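Local structure of succinate dehydrogenase subunit A (Mycolicibacterium smegmatis, 7D6V) at residues Phe71-Arg76 with Tyr126-His131; Glu88-Glu93 with Gly425-Ser430; Lys214-Ser219 with Ile246-Thr251; Gln556-Glu559 with Thr565-Asp568. The protein probably oxidises succinate to fumarate as the FAD-carrying subunit of a membrane-bound succinate dehydrogenase, passing the electrons on toward quinone. All blocks are in the same frame, centred on the assembly; numbering follows the deposited sequence.

In the fold
All four contacts are mainly buried, but they lie at different depths. The centre of contact 3 sits about 12 Å from the chain centre and that of contact 4 about 22 Å, with a partly exposed threonine. Contacts 1 and 2 touch, with centres about 8 Å apart; contact 1 lies on helix 67-76 and contact 2 on helix 84-102, which follows it in the chain. Contact 1 is ionic, whereas contact 2 is a histidine-serine pair behind the flavin. Contact 3 lies within the chain loop that contact 2 closes and is wholly apolar. Contacts 1 to 3 belong to the FAD-binding part. Contact 4 belongs to the C-terminal part, where an arginine crosses a short turn.

Contact 1 of 4, residues Phe71-Arg76 with Tyr126-His131; sequences FGDTMR and YPRLAH
D73 and R128 reach each other through two torsions. D73 turns CG away from its own carbonyl carbon (chi1 -72°), and R128 bends its chain at chi3 (-93°). The result is a salt-bridge network of D73, R76 and R128. It ties helix 67-76 to the chain entering strand 129-130, where R128 and L129 form a classic beta bulge opposite R119. D73 OD2 pairs with R128 NH2 at the edge of the guanidinium. These two atoms are modelled too close together, which makes the exact length of this ion pair doubtful. R128 has a second acidic partner, D65, at NH1. With two acidic partners, the R128 charge is probably well balanced in this buried spot. D73 OD2 also accepts the backbone N-H of T125. Y126 O lies 4.2 Å above the plane of the R128 guanidinium, over its centre. On the helix side, R76 also bonds E617, and G72 O lies over one face of its guanidinium. R76 NH2 donates to D73 OD1 at 2.9 Å with an angle of 163°.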
loop_
_atom_site.group_PDB
_atom_site.type_symbol
_atom_site.label_atom_id
_atom_site.label_comp_id
_atom_site.label_asym_id
_atom_site.label_seq_id
_atom_site.Cartn_x
_atom_site.Cartn_y
_atom_site.Cartn_z
ATOM N N PHE A 71 19.069 -20.409 14.127
ATOM C CA PHE A 71 20.309 -20.589 13.379
ATOM C C PHE A 71 20.333 -21.934 12.666
ATOM O O PHE A 71 20.707 -22.016 11.491
ATOM C CB PHE A 71 21.500 -20.452 14.328
ATOM C CG PHE A 71 22.812 -20.867 13.729
ATOM C CD1 PHE A 71 23.426 -20.089 12.765
ATOM C CD2 PHE A 71 23.436 -22.029 14.139
ATOM C CE1 PHE A 71 24.629 -20.465 12.221
ATOM C CE2 PHE A 71 24.639 -22.410 13.596
ATOM C CZ PHE A 71 25.237 -21.624 12.636
ATOM N N GLY A 72 19.935 -23.001 13.360
ATOM C CA GLY A 72 19.876 -24.304 12.721
ATOM C C GLY A 72 18.862 -24.355 11.595
ATOM O O GLY A 72 19.101 -24.977 10.558
ATOM N N ASP A 73 17.716 -23.699 11.784
ATOM C CA ASP A 73 16.709 -23.646 10.731
ATOM C C ASP A 73 17.233 -22.920 9.502
ATOM O O ASP A 73 16.995 -23.350 8.368
ATOM C CB ASP A 73 15.444 -22.968 11.250
ATOM C CG ASP A 73 14.676 -23.835 12.216
ATOM O OD1 ASP A 73 15.079 -24.995 12.427
ATOM O OD2 ASP A 73 13.667 -23.361 12.766
ATOM N N THR A 74 17.941 -21.809 9.705
ATOM C CA THR A 74 18.508 -21.071 8.583
ATOM C C THR A 74 19.586 -21.884 7.877
ATOM O O THR A 74 19.654 -21.896 6.643
ATOM C CB THR A 74 19.066 -19.734 9.069
ATOM O OG1 THR A 74 17.985 -18.881 9.457
ATOM C CG2 THR A 74 19.869 -19.049 7.979
ATOM N N MET A 75 20.428 -22.583 8.639
ATOM C CA MET A 75 21.490 -23.373 8.026
ATOM C C MET A 75 20.924 -24.554 7.246
ATOM O O MET A 75 21.470 -24.935 6.207
ATOM C CB MET A 75 22.468 -23.852 9.096
ATOM C CG MET A 75 23.309 -22.742 9.704
ATOM S SD MET A 75 24.265 -21.791 8.513
ATOM C CE MET A 75 25.419 -23.027 7.936
ATOM N N ARG A 76 19.837 -25.153 7.739
ATOM C CA ARG A 76 19.174 -26.231 7.010
ATOM C C ARG A 76 18.567 -25.726 5.709
ATOM O O ARG A 76 18.756 -26.326 4.646
ATOM C CB ARG A 76 18.089 -26.854 7.879
ATOM C CG ARG A 76 18.491 -28.117 8.572
ATOM C CD ARG A 76 17.307 -28.711 9.298
ATOM N NE ARG A 76 16.898 -27.873 10.420
ATOM C CZ ARG A 76 17.476 -27.889 11.615
ATOM N NH1 ARG A 76 18.494 -28.699 11.855
ATOM N NH2 ARG A 76 17.034 -27.089 12.571
ATOM N N TYR A 126 9.524 -23.211 15.102
ATOM C CA TYR A 126 8.607 -22.581 16.037
ATOM C C TYR A 126 8.005 -21.344 15.394
ATOM O O TYR A 126 8.568 -20.796 14.442
ATOM C CB TYR A 126 9.334 -22.205 17.336
ATOM C CG TYR A 126 9.854 -23.393 18.109
ATOM C CD1 TYR A 126 11.199 -23.512 18.412
ATOM C CD2 TYR A 126 9.001 -24.400 18.526
ATOM C CE1 TYR A 126 11.677 -24.592 19.113
ATOM C CE2 TYR A 126 9.471 -25.486 19.227
ATOM C CZ TYR A 126 10.810 -25.576 19.520
ATOM O OH TYR A 126 11.283 -26.658 20.219
ATOM N N PRO A 127 6.847 -20.888 15.877
ATOM C CA PRO A 127 6.260 -19.652 15.336
ATOM C C PRO A 127 7.164 -18.461 15.607
ATOM O O PRO A 127 7.505 -18.164 16.754
ATOM C CB PRO A 127 4.924 -19.537 16.083
ATOM C CG PRO A 127 4.669 -20.887 16.645
ATOM C CD PRO A 127 6.002 -21.478 16.928
ATOM N N ARG A 128 7.552 -17.774 14.537
ATOM C CA ARG A 128 8.564 -16.730 14.615
ATOM C C ARG A 128 8.203 -15.446 13.894
ATOM O O ARG A 128 8.812 -14.413 14.190
ATOM C CB ARG A 128 9.893 -17.231 14.033
ATOM C CG ARG A 128 10.763 -17.972 15.002
ATOM C CD ARG A 128 12.197 -17.963 14.535
ATOM N NE ARG A 128 12.523 -19.137 13.736
ATOM C CZ ARG A 128 12.821 -20.328 14.238
ATOM N NH1 ARG A 128 12.831 -20.525 15.544
ATOM N NH2 ARG A 128 13.108 -21.329 13.429
ATOM N N LEU A 129 7.255 -15.465 12.965
ATOM C CA LEU A 129 7.080 -14.373 12.013
ATOM C C LEU A 129 6.171 -13.313 12.617
ATOM O O LEU A 129 4.954 -13.492 12.698
ATOM C CB LEU A 129 6.531 -14.902 10.694
ATOM C CG LEU A 129 7.576 -15.297 9.648
ATOM C CD1 LEU A 129 8.352 -16.524 10.084
ATOM C CD2 LEU A 129 6.920 -15.535 8.304
ATOM N N ALA A 130 6.765 -12.201 13.043
ATOM C CA ALA A 130 5.986 -11.047 13.465
ATOM C C ALA A 130 5.274 -10.446 12.262
ATOM O O ALA A 130 5.894 -10.186 11.230
ATOM C CB ALA A 130 6.890 -10.008 14.121
ATOM N N HIS A 131 3.973 -10.211 12.399
ATOM C CA HIS A 131 3.144 -9.867 11.256
ATOM C C HIS A 131 2.073 -8.867 11.662
ATOM O O HIS A 131 1.763 -8.695 12.842
ATOM C CB HIS A 131 2.477 -11.112 10.665
ATOM C CG HIS A 131 1.495 -11.754 11.592
ATOM N ND1 HIS A 131 0.134 -11.579 11.473
ATOM C CD2 HIS A 131 1.679 -12.540 12.678
ATOM C CE1 HIS A 131 -0.478 -12.243 12.435
ATOM N NE2 HIS A 131 0.437 -12.836 13.180
#

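Contact 2 of 4, residues Glu88-Glu93 with Gly425-Ser430; sequences ELHAQE and GGNSLS. With FAD (flavin-adenine dinucleotide), chain D.
The H90 imidazole meets S430 OG at its edge, near the ring plane, while the ring of H70 packs against it at about 75°. The amide of N427 is turned 71° from the H90 ring, with N427 OD1 3.6 Å from H90 CE1. This places helix 84-102 behind the start of helix 427-448, whose first turn, with G426 as N-cap, faces the flavin. H90 NE2 and S430 OG form a hydrogen bond in which either may be the donor. Their modelled separation is very short, so its exact value is doubtful. H90 CG lies opposite the backbone N across the first torsion (chi1 168°), and the ring extends toward S430. N427 is held at both ends of its amide: ND2 bonds T74 OG1, and OD1 bonds H70 NE2. The helix start is thereby tied to helix 67-76. Its amide end probably favours negative charge on the flavin pyrimidine ring. L429 CG lies 3.6 Å from FAD O2, and G426 N donates a weak hydrogen bond to FAD O2 at 3.3 Å.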
loop_
_atom_site.group_PDB
_atom_site.type_symbol
_atom_site.label_atom_id
_atom_site.label_comp_id
_atom_site.label_asym_id
_atom_site.label_seq_id
_atom_site.Cartn_x
_atom_site.Cartn_y
_atom_site.Cartn_z
ATOM N N GLU A 88 24.345 -16.803 12.111
ATOM C CA GLU A 88 24.352 -16.723 13.568
ATOM C C GLU A 88 24.056 -15.310 14.042
ATOM O O GLU A 88 23.283 -15.106 14.990
ATOM C CB GLU A 88 25.701 -17.189 14.106
ATOM C CG GLU A 88 25.950 -16.817 15.553
ATOM C CD GLU A 88 27.421 -16.787 15.899
ATOM O OE1 GLU A 88 28.246 -16.634 14.977
ATOM O OE2 GLU A 88 27.754 -16.919 17.093
ATOM N N LEU A 89 24.653 -14.320 13.384
ATOM C CA LEU A 89 24.498 -12.939 13.810
ATOM C C LEU A 89 23.070 -12.460 13.582
ATOM O O LEU A 89 22.488 -11.784 14.439
ATOM C CB LEU A 89 25.518 -12.096 13.050
ATOM C CG LEU A 89 25.919 -10.690 13.446
ATOM C CD1 LEU A 89 26.585 -10.747 14.797
ATOM C CD2 LEU A 89 26.897 -10.187 12.410
ATOM N N HIS A 90 22.475 -12.846 12.450
ATOM C CA HIS A 90 21.072 -12.548 12.194
ATOM C C HIS A 90 20.165 -13.235 13.203
ATOM O O HIS A 90 19.178 -12.650 13.659
ATOM C CB HIS A 90 20.705 -12.970 10.774
ATOM C CG HIS A 90 19.235 -12.977 10.498
ATOM N ND1 HIS A 90 18.449 -14.094 10.683
ATOM C CD2 HIS A 90 18.413 -12.016 10.018
ATOM C CE1 HIS A 90 17.203 -13.815 10.344
ATOM N NE2 HIS A 90 17.154 -12.561 9.938
ATOM N N ALA A 91 20.474 -14.485 13.552
ATOM C CA ALA A 91 19.646 -15.204 14.512
ATOM C C ALA A 91 19.661 -14.526 15.873
ATOM O O ALA A 91 18.613 -14.376 16.510
ATOM C CB ALA A 91 20.115 -16.653 14.631
ATOM N N GLN A 92 20.833 -14.100 16.337
ATOM C CA GLN A 92 20.903 -13.542 17.679
ATOM C C GLN A 92 20.663 -12.039 17.736
ATOM O O GLN A 92 20.589 -11.489 18.838
ATOM C CB GLN A 92 22.246 -13.877 18.337
ATOM C CG GLN A 92 23.467 -13.397 17.605
ATOM C CD GLN A 92 24.714 -14.142 18.032
ATOM O OE1 GLN A 92 24.643 -15.097 18.801
ATOM N NE2 GLN A 92 25.865 -13.704 17.539
ATOM N N GLU A 93 20.518 -11.358 16.599
ATOM C CA GLU A 93 20.218 -9.932 16.610
ATOM C C GLU A 93 18.849 -9.586 16.040
ATOM O O GLU A 93 18.480 -8.409 16.040
ATOM C CB GLU A 93 21.298 -9.161 15.848
ATOM C CG GLU A 93 22.678 -9.268 16.460
ATOM C CD GLU A 93 23.693 -8.419 15.738
ATOM O OE1 GLU A 93 23.335 -7.819 14.705
ATOM O OE2 GLU A 93 24.848 -8.346 16.201
ATOM N N GLY A 425 11.282 -18.235 4.387
ATOM C CA GLY A 425 10.327 -17.149 4.396
ATOM C C GLY A 425 10.374 -16.404 5.711
ATOM O O GLY A 425 10.364 -17.021 6.778
ATOM N N GLY A 426 10.426 -15.077 5.651
ATOM C CA GLY A 426 10.535 -14.245 6.823
ATOM C C GLY A 426 11.947 -13.826 7.163
ATOM O O GLY A 426 12.130 -12.839 7.884
ATOM N N ASN A 427 12.949 -14.543 6.653
ATOM C CA ASN A 427 14.333 -14.231 6.986
ATOM C C ASN A 427 14.829 -12.995 6.254
ATOM O O ASN A 427 15.728 -12.311 6.749
ATOM C CB ASN A 427 15.232 -15.422 6.667
ATOM C CG ASN A 427 15.468 -16.314 7.863
ATOM O OD1 ASN A 427 14.866 -16.134 8.916
ATOM N ND2 ASN A 427 16.338 -17.298 7.698
ATOM N N SER A 428 14.275 -12.695 5.080
ATOM C CA SER A 428 14.744 -11.535 4.331
ATOM C C SER A 428 14.387 -10.232 5.031
ATOM O O SER A 428 15.211 -9.313 5.096
ATOM C CB SER A 428 14.169 -11.551 2.921
ATOM O OG SER A 428 14.328 -12.829 2.345
ATOM N N LEU A 429 13.164 -10.130 5.552
ATOM C CA LEU A 429 12.730 -8.888 6.182
ATOM C C LEU A 429 13.560 -8.567 7.419
ATOM O O LEU A 429 13.916 -7.406 7.648
ATOM C CB LEU A 429 11.245 -8.967 6.527
ATOM C CG LEU A 429 10.269 -8.978 5.350
ATOM C CD1 LEU A 429 8.835 -8.977 5.841
ATOM C CD2 LEU A 429 10.516 -7.787 4.444
ATOM N N SER A 430 13.875 -9.575 8.231
ATOM C CA SER A 430 14.715 -9.345 9.402
ATOM C C SER A 430 16.184 -9.173 9.027
ATOM O O SER A 430 16.915 -8.445 9.712
ATOM C CB SER A 430 14.538 -10.489 10.401
ATOM O OG SER A 430 14.855 -11.737 9.817
HETATM P PA FAD D . 14.197 -2.776 -1.776
HETATM O O1A FAD D . 13.561 -2.060 -0.643
HETATM O O2A FAD D . 13.404 -3.751 -2.557
HETATM O O5B FAD D . 14.685 -1.664 -2.813
HETATM C C5B FAD D . 16.021 -1.206 -2.908
HETATM C C4B FAD D . 16.038 0.301 -3.096
HETATM O O4B FAD D . 17.163 0.690 -3.877
HETATM C C3B FAD D . 14.835 0.850 -3.824
HETATM O O3B FAD D . 14.429 2.024 -3.136
HETATM C C2B FAD D . 15.360 1.254 -5.177
HETATM O O2B FAD D . 14.647 2.346 -5.741
HETATM C C1B FAD D . 16.770 1.646 -4.848
HETATM N N9A FAD D . 17.635 1.571 -6.036
HETATM C C8A FAD D . 17.849 0.499 -6.798
HETATM N N7A FAD D . 18.701 0.787 -7.798
HETATM C C5A FAD D . 19.041 2.074 -7.681
HETATM C C6A FAD D . 19.902 3.023 -8.402
HETATM N N6A FAD D . 20.597 2.651 -9.487
HETATM N N1A FAD D . 19.971 4.278 -7.942
HETATM C C2A FAD D . 19.298 4.679 -6.861
HETATM N N3A FAD D . 18.501 3.874 -6.162
HETATM C C4A FAD D . 18.336 2.585 -6.515
HETATM N N1 FAD D . 10.534 -11.544 1.954
HETATM C C2 FAD D . 10.048 -12.039 3.109
HETATM O O2 FAD D . 10.838 -12.274 4.028
HETATM N N3 FAD D . 8.755 -12.291 3.313
HETATM C C4 FAD D . 7.843 -12.072 2.374
HETATM O O4 FAD D . 6.648 -12.312 2.586
HETATM C C4X FAD D . 8.280 -11.534 1.076
HETATM N N5 FAD D . 7.409 -11.287 0.085
HETATM C C5X FAD D . 7.841 -10.792 -1.085
HETATM C C6 FAD D . 6.929 -10.540 -2.096
HETATM C C7 FAD D . 7.363 -10.035 -3.306
HETATM C C7M FAD D . 6.386 -9.761 -4.410
HETATM C C8 FAD D . 8.799 -9.762 -3.518
HETATM C C8M FAD D . 9.271 -9.212 -4.831
HETATM C C9 FAD D . 9.715 -10.006 -2.512
HETATM C C9A FAD D . 9.281 -10.514 -1.305
HETATM N N10 FAD D . 10.204 -10.765 -0.287
HETATM C C10 FAD D . 9.721 -11.276 0.921
HETATM C "C1'" FAD D . 11.624 -10.488 -0.470
HETATM C "C2'" FAD D . 11.987 -9.202 0.265
HETATM O "O2'" FAD D . 10.914 -8.268 0.178
HETATM C "C3'" FAD D . 13.210 -8.523 -0.325
HETATM O "O3'" FAD D . 14.335 -9.367 -0.129
HETATM C "C4'" FAD D . 13.470 -7.195 0.367
HETATM O "O4'" FAD D . 12.361 -6.330 0.177
HETATM C "C5'" FAD D . 14.707 -6.497 -0.164
HETATM O "O5'" FAD D . 14.732 -5.193 0.396
HETATM P P FAD D . 15.900 -4.148 0.107
HETATM O O1P FAD D . 15.799 -3.085 1.141
HETATM O O2P FAD D . 17.190 -4.873 -0.046
HETATM O O3P FAD D . 15.543 -3.523 -1.332
#

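Contact 3 of 4, residues Lys214-Ser219 with Ile246-Thr251; sequences KSFKVS and IQFHPT
F216, F248 and I246 make this contact. F216 sits in the loop after strand 204-206. The other two are alternate residues of strand 246-253. F216 points toward the strand, and its ring is the shared partner. The two aromatic rings form an offset edge-to-face pair, with the edge of F248 toward the face of F216. Their centroids are 5.7 Å apart and their planes stand at 71°. The closest ring atoms are F216 CE2 and F248 CZ, at 3.9 Å. F248 leaves its strand to one side of the loop, and its chi1 of -66° helps carry the ring end nearer. I246 comes at F216 from the opposite direction: its CD1 lies 4.0 Å from F216 CZ. The other branch, I246 CG2, sits 3.6 Å above one face of F248, toward the rim. I246 thus touches both rings, one with each branch. M492 of helix 481-495 packs on F216, and V550 of helix 532-556 on I246. The loop and strand of the FAD-binding part therefore meet helices of the C-terminal part here. No hydrogen bond or charge pair crosses between the two segments. Cohesion between them rests on apolar contact and the weak electrostatics of the aromatic pair.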
loop_
_atom_site.group_PDB
_atom_site.type_symbol
_atom_site.label_atom_id
_atom_site.label_comp_id
_atom_site.label_asym_id
_atom_site.label_seq_id
_atom_site.Cartn_x
_atom_site.Cartn_y
_atom_site.Cartn_z
ATOM N N LYS A 214 14.152 -8.090 -13.147
ATOM C CA LYS A 214 13.700 -7.592 -14.442
ATOM C C LYS A 214 14.467 -8.186 -15.612
ATOM O O LYS A 214 14.161 -7.855 -16.761
ATOM C CB LYS A 214 13.785 -6.066 -14.496
ATOM C CG LYS A 214 12.772 -5.369 -13.616
ATOM C CD LYS A 214 11.426 -6.073 -13.672
ATOM C CE LYS A 214 10.462 -5.373 -14.608
ATOM N NZ LYS A 214 9.059 -5.811 -14.378
ATOM N N SER A 215 15.455 -9.040 -15.358
ATOM C CA SER A 215 16.138 -9.744 -16.431
ATOM C C SER A 215 15.363 -10.959 -16.921
ATOM O O SER A 215 15.772 -11.574 -17.909
ATOM C CB SER A 215 17.528 -10.181 -15.972
ATOM O OG SER A 215 18.269 -9.086 -15.471
ATOM N N PHE A 216 14.266 -11.313 -16.261
ATOM C CA PHE A 216 13.503 -12.511 -16.569
ATOM C C PHE A 216 12.111 -12.129 -17.050
ATOM O O PHE A 216 11.528 -11.143 -16.595
ATOM C CB PHE A 216 13.402 -13.428 -15.346
ATOM C CG PHE A 216 14.684 -14.126 -15.014
ATOM C CD1 PHE A 216 15.681 -13.472 -14.314
ATOM C CD2 PHE A 216 14.897 -15.432 -15.406
ATOM C CE1 PHE A 216 16.862 -14.105 -14.013
ATOM C CE2 PHE A 216 16.079 -16.070 -15.107
ATOM C CZ PHE A 216 17.061 -15.407 -14.411
ATOM N N LYS A 217 11.587 -12.927 -17.984
ATOM C CA LYS A 217 10.294 -12.616 -18.582
ATOM C C LYS A 217 9.172 -12.695 -17.556
ATOM O O LYS A 217 8.295 -11.825 -17.518
ATOM C CB LYS A 217 10.019 -13.558 -19.752
ATOM C CG LYS A 217 8.780 -13.210 -20.544
ATOM C CD LYS A 217 8.606 -14.148 -21.718
ATOM C CE LYS A 217 7.351 -13.822 -22.499
ATOM N NZ LYS A 217 7.256 -14.633 -23.741
ATOM N N VAL A 218 9.179 -13.726 -16.718
ATOM C CA VAL A 218 8.169 -13.909 -15.682
ATOM C C VAL A 218 8.841 -13.690 -14.336
ATOM O O VAL A 218 9.781 -14.408 -13.979
ATOM C CB VAL A 218 7.520 -15.299 -15.758
ATOM C CG1 VAL A 218 6.279 -15.347 -14.890
ATOM C CG2 VAL A 218 7.179 -15.642 -17.193
ATOM N N SER A 219 8.356 -12.703 -13.591
ATOM C CA SER A 219 8.964 -12.340 -12.321
ATOM C C SER A 219 7.955 -11.559 -11.496
ATOM O O SER A 219 7.052 -10.921 -12.038
ATOM C CB SER A 219 10.236 -11.514 -12.530
ATOM O OG SER A 219 10.914 -11.308 -11.308
ATOM N N ILE A 246 19.027 -18.599 -7.528
ATOM C CA ILE A 246 17.869 -17.735 -7.703
ATOM C C ILE A 246 16.637 -18.529 -7.311
ATOM O O ILE A 246 16.478 -19.681 -7.726
ATOM C CB ILE A 246 17.758 -17.223 -9.151
ATOM C CG1 ILE A 246 18.900 -16.258 -9.459
ATOM C CG2 ILE A 246 16.417 -16.556 -9.383
ATOM C CD1 ILE A 246 18.956 -15.830 -10.895
ATOM N N GLN A 247 15.776 -17.924 -6.502
ATOM C CA GLN A 247 14.533 -18.570 -6.118
ATOM C C GLN A 247 13.521 -18.443 -7.247
ATOM O O GLN A 247 13.244 -17.339 -7.728
ATOM C CB GLN A 247 13.986 -17.966 -4.830
ATOM C CG GLN A 247 12.905 -18.808 -4.187
ATOM C CD GLN A 247 12.830 -18.613 -2.695
ATOM O OE1 GLN A 247 13.669 -19.108 -1.948
ATOM N NE2 GLN A 247 11.827 -17.870 -2.251
ATOM N N PHE A 248 12.998 -19.578 -7.689
ATOM C CA PHE A 248 11.909 -19.628 -8.649
ATOM C C PHE A 248 10.720 -20.305 -7.994
ATOM O O PHE A 248 10.862 -21.381 -7.405
ATOM C CB PHE A 248 12.298 -20.402 -9.905
ATOM C CG PHE A 248 13.364 -19.752 -10.731
ATOM C CD1 PHE A 248 14.683 -20.145 -10.609
ATOM C CD2 PHE A 248 13.045 -18.781 -11.660
ATOM C CE1 PHE A 248 15.665 -19.562 -11.375
ATOM C CE2 PHE A 248 14.025 -18.195 -12.431
ATOM C CZ PHE A 248 15.335 -18.587 -12.289
ATOM N N HIS A 249 9.579 -19.688 -8.086
ATOM C CA HIS A 249 8.373 -20.412 -7.717
ATOM C C HIS A 249 7.798 -21.102 -8.947
ATOM O O HIS A 249 7.556 -20.440 -9.963
ATOM C CB HIS A 249 7.339 -19.482 -7.108
ATOM C CG HIS A 249 6.232 -20.198 -6.405
ATOM N ND1 HIS A 249 6.453 -21.045 -5.340
ATOM C CD2 HIS A 249 4.896 -20.199 -6.615
ATOM C CE1 HIS A 249 5.300 -21.536 -4.926
ATOM N NE2 HIS A 249 4.339 -21.038 -5.682
ATOM N N PRO A 250 7.581 -22.419 -8.900
ATOM C CA PRO A 250 7.164 -23.141 -10.112
ATOM C C PRO A 250 5.796 -22.743 -10.633
ATOM O O PRO A 250 5.495 -23.025 -11.799
ATOM C CB PRO A 250 7.176 -24.612 -9.670
ATOM C CG PRO A 250 7.939 -24.639 -8.378
ATOM C CD PRO A 250 7.707 -23.315 -7.741
ATOM N N THR A 251 4.959 -22.103 -9.820
ATOM C CA THR A 251 3.549 -21.892 -10.145
ATOM C C THR A 251 3.220 -20.412 -9.950
ATOM O O THR A 251 2.878 -19.975 -8.849
ATOM C CB THR A 251 2.668 -22.803 -9.281
ATOM O OG1 THR A 251 2.921 -24.172 -9.620
ATOM C CG2 THR A 251 1.200 -22.516 -9.499
#

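Contact 4 of 4, residues Gln556-Glu559 with Thr565-Asp568; sequences QRTE and TRDD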
loop_
_atom_site.group_PDB
_atom_site.type_symbol
_atom_site.label_atom_id
_atom_site.label_comp_id
_atom_site.label_asym_id
_atom_site.label_seq_id
_atom_site.Cartn_x
_atom_site.Cartn_y
_atom_site.Cartn_z
ATOM N N GLN A 556 29.197 -23.077 -14.315
ATOM C CA GLN A 556 30.351 -23.604 -13.599
ATOM C C GLN A 556 29.968 -24.538 -12.459
ATOM O O GLN A 556 30.708 -25.488 -12.181
ATOM C CB GLN A 556 31.210 -22.459 -13.070
ATOM C CG GLN A 556 32.635 -22.871 -12.776
ATOM C CD GLN A 556 33.624 -21.764 -13.042
ATOM O OE1 GLN A 556 33.386 -20.894 -13.878
ATOM N NE2 GLN A 556 34.742 -21.786 -12.330
ATOM N N ARG A 557 28.844 -24.304 -11.782
ATOM C CA ARG A 557 28.469 -25.161 -10.655
ATOM C C ARG A 557 27.807 -26.430 -11.179
ATOM O O ARG A 557 26.640 -26.422 -11.572
ATOM C CB ARG A 557 27.549 -24.427 -9.687
ATOM C CG ARG A 557 27.147 -25.280 -8.493
ATOM C CD ARG A 557 26.515 -24.470 -7.382
ATOM N NE ARG A 557 27.490 -23.630 -6.697
ATOM C CZ ARG A 557 28.075 -23.947 -5.548
ATOM N NH1 ARG A 557 27.789 -25.092 -4.949
ATOM N NH2 ARG A 557 28.948 -23.119 -4.997
ATOM N N THR A 558 28.548 -27.534 -11.165
ATOM C CA THR A 558 28.058 -28.811 -11.687
ATOM C C THR A 558 27.541 -29.705 -10.560
ATOM O O THR A 558 28.071 -30.782 -10.289
ATOM C CB THR A 558 29.154 -29.509 -12.486
ATOM O OG1 THR A 558 30.304 -29.706 -11.654
ATOM C CG2 THR A 558 29.545 -28.675 -13.688
ATOM N N GLU A 559 26.482 -29.237 -9.905
ATOM C CA GLU A 559 25.746 -30.007 -8.910
ATOM C C GLU A 559 24.470 -29.238 -8.603
ATOM O O GLU A 559 24.327 -28.072 -8.974
ATOM C CB GLU A 559 26.589 -30.272 -7.654
ATOM C CG GLU A 559 27.058 -29.042 -6.887
ATOM C CD GLU A 559 26.104 -28.615 -5.795
ATOM O OE1 GLU A 559 25.301 -29.455 -5.350
ATOM O OE2 GLU A 559 26.163 -27.447 -5.367
ATOM N N THR A 565 19.241 -25.949 -9.926
ATOM C CA THR A 565 19.016 -27.321 -10.357
ATOM C C THR A 565 19.674 -27.535 -11.710
ATOM O O THR A 565 19.423 -26.777 -12.650
ATOM C CB THR A 565 17.522 -27.635 -10.445
ATOM O OG1 THR A 565 16.848 -27.077 -9.312
ATOM C CG2 THR A 565 17.294 -29.130 -10.469
ATOM N N ARG A 566 20.514 -28.559 -11.801
ATOM C CA ARG A 566 21.123 -28.974 -13.056
ATOM C C ARG A 566 20.536 -30.317 -13.461
ATOM O O ARG A 566 20.606 -31.283 -12.695
ATOM C CB ARG A 566 22.643 -29.080 -12.930
ATOM C CG ARG A 566 23.372 -27.752 -12.964
ATOM C CD ARG A 566 23.498 -27.208 -14.375
ATOM N NE ARG A 566 24.479 -27.942 -15.167
ATOM C CZ ARG A 566 25.755 -27.596 -15.291
ATOM N NH1 ARG A 566 26.570 -28.326 -16.036
ATOM N NH2 ARG A 566 26.218 -26.524 -14.670
ATOM N N ASP A 567 19.955 -30.374 -14.658
ATOM C CA ASP A 567 19.369 -31.624 -15.127
ATOM C C ASP A 567 20.436 -32.689 -15.352
ATOM O O ASP A 567 20.221 -33.865 -15.037
ATOM C CB ASP A 567 18.571 -31.384 -16.406
ATOM C CG ASP A 567 17.571 -32.485 -16.676
ATOM O OD1 ASP A 567 16.377 -32.295 -16.364
ATOM O OD2 ASP A 567 17.980 -33.543 -17.196
ATOM N N ASP A 568 21.589 -32.301 -15.892
ATOM C CA ASP A 568 22.659 -33.253 -16.152
ATOM C C ASP A 568 23.485 -33.575 -14.915
ATOM O O ASP A 568 24.339 -34.465 -14.975
ATOM C CB ASP A 568 23.571 -32.731 -17.267
ATOM C CG ASP A 568 24.025 -31.303 -17.037
ATOM O OD1 ASP A 568 23.483 -30.635 -16.136
ATOM O OD2 ASP A 568 24.932 -30.851 -17.762
#
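R566 sends its CB toward residues 556-559, and its CG then passes 3.8 Å from R557 O and 4.1 Å from E559 O. The chain bends at chi2 (-78°) and again at chi3 (-73°), and the guanidinium comes to lie alongside T558, the two side chains pointing the same way. R566 NE donates to D568 OD1 at 3.0 Å with an angle of 165°, using the syn lone pair of that oxygen. R566 NH1 adds a weak bond to D568 OD2 at 3.5 Å, which helps fix the rotation of the group. R566 NH1 also lies 3.8 Å from T558 CG2, and T558 CA stands over one face of the guanidinium, near its rim. At the tip, R566 NH2 comes 3.1 Å from R557 O, but the angle is too poor for a hydrogen bond. NH2 instead bonds L555 O, and weakly A554 O. Both carbonyls belong to the last turn of helix 532-556. A cationic side chain at the carbonyl end of a helix is a familiar and probably favourable pairing, here made across the tight connection from that helix to strand 565-566.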